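Local coordinates for protein silicatein alpha (PDB 6ZQ3) that probably directs silica formation in sponge spicules and belongs to the papain family of cysteine peptidases, at residues His165-Thr170 with Trp181-Ser186. Residues are numbered along the deposited sequence; the frame is centred on the assembly and turned at random.
Sequences HAMVIT and WLAKNS
His165 and Asn185 meet at the open end of a beta hairpin: NE2 of the His165 imidazole donates to OD1 of Asn185 in a nearly straight bond, 167° at the hydrogen, modelled short at 2.5 Å. The oxygen lies almost in the ring plane, while the amide is turned 74° against the ring. The His165 side chain swings out with CG anti to the backbone N (chi1 -177°), which brings its ring edge to the amide tip across the strands. The same OD1 also takes a weak bond from the Ser186 N, and the ring of Trp187 meets the imidazole at a slant. In the papain fold, to which this chain belongs, the histidine and asparagine of the catalytic triad pair in this way, and the role is probably kept here, with Ser26 against His165 where papain has its cysteine. Behind it runs the antiparallel ladder of strands 165-173 and 180-184. Val168 and Lys184 form its hydrogen-bonded pair, Lys184 N reaching Val168 O at 2.7 Å and Val168 N reaching Lys184 O at 3.2 Å; farther along, Thr170 N donates to Leu182 O at 2.8 Å. On the face carrying Ile169 and Ala183, Ile169 CD1 sits 3.7 Å above one face of the Trp181 indole, offset toward its rim, and Met167 SD approaches Ala183 CB at 4.2 Å. Helix 121-130 packs against Ile169 and Trp181, and its Glu121 bonds the indole NE1. A water donates to both Ala166 O and Ser186 OG, tying the strand to the loop beyond Asn185, where Gln20 also bonds Ser186 OG.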
loop_
_atom_site.group_PDB
_atom_site.type_symbol
_atom_site.label_atom_id
_atom_site.label_comp_id
_atom_site.label_asym_id
_atom_site.label_seq_id
_atom_site.Cartn_x
_atom_site.Cartn_y
_atom_site.Cartn_z
ATOM N N HIS A 165 -3.948 -9.228 -3.786
ATOM C CA HIS A 165 -4.417 -7.889 -3.417
ATOM C C HIS A 165 -3.399 -7.236 -2.501
ATOM O O HIS A 165 -2.826 -7.895 -1.635
ATOM C CB HIS A 165 -5.817 -7.950 -2.761
ATOM C CG HIS A 165 -6.385 -6.605 -2.436
ATOM N ND1 HIS A 165 -6.937 -5.780 -3.392
ATOM C CD2 HIS A 165 -6.490 -5.937 -1.260
ATOM C CE1 HIS A 165 -7.349 -4.660 -2.823
ATOM N NE2 HIS A 165 -7.093 -4.732 -1.528
ATOM N N ALA A 166 -3.179 -5.945 -2.723
ATOM C CA ALA A 166 -2.117 -5.202 -2.082
ATOM C C ALA A 166 -2.706 -4.089 -1.249
ATOM O O ALA A 166 -3.709 -3.481 -1.635
ATOM C CB ALA A 166 -1.164 -4.611 -3.130
ATOM N N MET A 167 -2.062 -3.788 -0.123
ATOM C CA MET A 167 -2.543 -2.720 0.774
ATOM C C MET A 167 -1.387 -2.129 1.547
ATOM O O MET A 167 -0.259 -2.550 1.366
ATOM C CB MET A 167 -3.596 -3.270 1.753
ATOM C CG MET A 167 -4.281 -4.558 1.317
ATOM S SD MET A 167 -5.192 -5.352 2.646
ATOM C CE MET A 167 -6.385 -4.052 2.866
ATOM N N VAL A 168 -1.662 -1.156 2.409
ATOM C CA VAL A 168 -0.615 -0.536 3.248
ATOM C C VAL A 168 -0.804 -0.940 4.684
ATOM O O VAL A 168 -1.846 -0.673 5.247
ATOM C CB VAL A 168 -0.674 1.003 3.286
ATOM C CG1 VAL A 168 0.702 1.561 3.605
ATOM C CG2 VAL A 168 -1.187 1.574 1.988
ATOM N N ILE A 169 0.190 -1.572 5.283
ATOM C CA ILE A 169 0.201 -1.726 6.731
ATOM C C ILE A 169 0.539 -0.366 7.375
ATOM O O ILE A 169 1.588 0.219 7.094
ATOM C CB ILE A 169 1.169 -2.867 7.148
ATOM C CG1 ILE A 169 0.609 -4.205 6.635
ATOM C CG2 ILE A 169 1.345 -2.952 8.660
ATOM C CD1 ILE A 169 1.162 -5.418 7.342
ATOM N N THR A 170 -0.349 0.137 8.231
ATOM C CA THR A 170 -0.144 1.432 8.904
ATOM C C THR A 170 0.121 1.320 10.414
ATOM O O THR A 170 0.266 2.334 11.091
ATOM C CB THR A 170 -1.368 2.331 8.731
ATOM O OG1 THR A 170 -2.510 1.631 9.208
ATOM C CG2 THR A 170 -1.593 2.737 7.261
ATOM N N TRP A 181 -2.360 -6.962 12.544
ATOM C CA TRP A 181 -1.797 -5.893 11.722
ATOM C C TRP A 181 -2.920 -4.945 11.382
ATOM O O TRP A 181 -4.035 -5.376 11.196
ATOM C CB TRP A 181 -1.211 -6.429 10.410
ATOM C CG TRP A 181 -0.046 -7.320 10.573
ATOM C CD1 TRP A 181 -0.024 -8.649 10.383
ATOM C CD2 TRP A 181 1.281 -6.943 10.962
ATOM N NE1 TRP A 181 1.238 -9.152 10.618
ATOM C CE2 TRP A 181 2.060 -8.121 10.974
ATOM C CE3 TRP A 181 1.888 -5.729 11.305
ATOM C CZ2 TRP A 181 3.407 -8.125 11.325
ATOM C CZ3 TRP A 181 3.229 -5.735 11.656
ATOM C CH2 TRP A 181 3.969 -6.926 11.673
ATOM N N LEU A 182 -2.623 -3.659 11.290
ATOM C CA LEU A 182 -3.604 -2.684 10.839
ATOM C C LEU A 182 -3.314 -2.340 9.386
ATOM O O LEU A 182 -2.293 -1.745 9.068
ATOM C CB LEU A 182 -3.555 -1.429 11.714
ATOM C CG LEU A 182 -4.632 -0.381 11.408
ATOM C CD1 LEU A 182 -6.033 -0.947 11.642
ATOM C CD2 LEU A 182 -4.395 0.873 12.245
ATOM N N ALA A 183 -4.200 -2.737 8.492
ATOM C CA ALA A 183 -3.935 -2.580 7.085
ATOM C C ALA A 183 -4.950 -1.625 6.504
ATOM O O ALA A 183 -6.134 -1.738 6.768
ATOM C CB ALA A 183 -3.996 -3.945 6.389
ATOM N N LYS A 184 -4.487 -0.699 5.695
ATOM C CA LYS A 184 -5.372 0.245 5.010
ATOM C C LYS A 184 -5.698 -0.253 3.582
ATOM O O LYS A 184 -4.789 -0.449 2.787
ATOM C CB LYS A 184 -4.673 1.614 4.976
ATOM C CG LYS A 184 -5.428 2.714 4.275
ATOM C CD LYS A 184 -4.478 3.878 4.022
ATOM C CE LYS A 184 -5.240 5.175 3.839
ATOM N NZ LYS A 184 -4.535 6.052 2.887
ATOM N N ASN A 185 -6.970 -0.483 3.275
ATOM C CA ASN A 185 -7.391 -0.927 1.928
ATOM C C ASN A 185 -7.777 0.310 1.103
ATOM O O ASN A 185 -7.754 1.446 1.598
ATOM C CB ASN A 185 -8.588 -1.908 2.022
ATOM C CG ASN A 185 -8.629 -2.915 0.889
ATOM O OD1 ASN A 185 -7.858 -2.843 -0.075
ATOM N ND2 ASN A 185 -9.540 -3.873 0.993
ATOM N N SER A 186 -8.125 0.087 -0.151
ATOM C CA SER A 186 -8.495 1.160 -1.037
ATOM C C SER A 186 -9.795 0.760 -1.722
ATOM O O SER A 186 -9.932 0.871 -2.952
ATOM C CB SER A 186 -7.362 1.413 -2.053
ATOM O OG SER A 186 -6.919 0.201 -2.678
HETATM O O HOH W 1 -4.558 -1.025 -1.646
#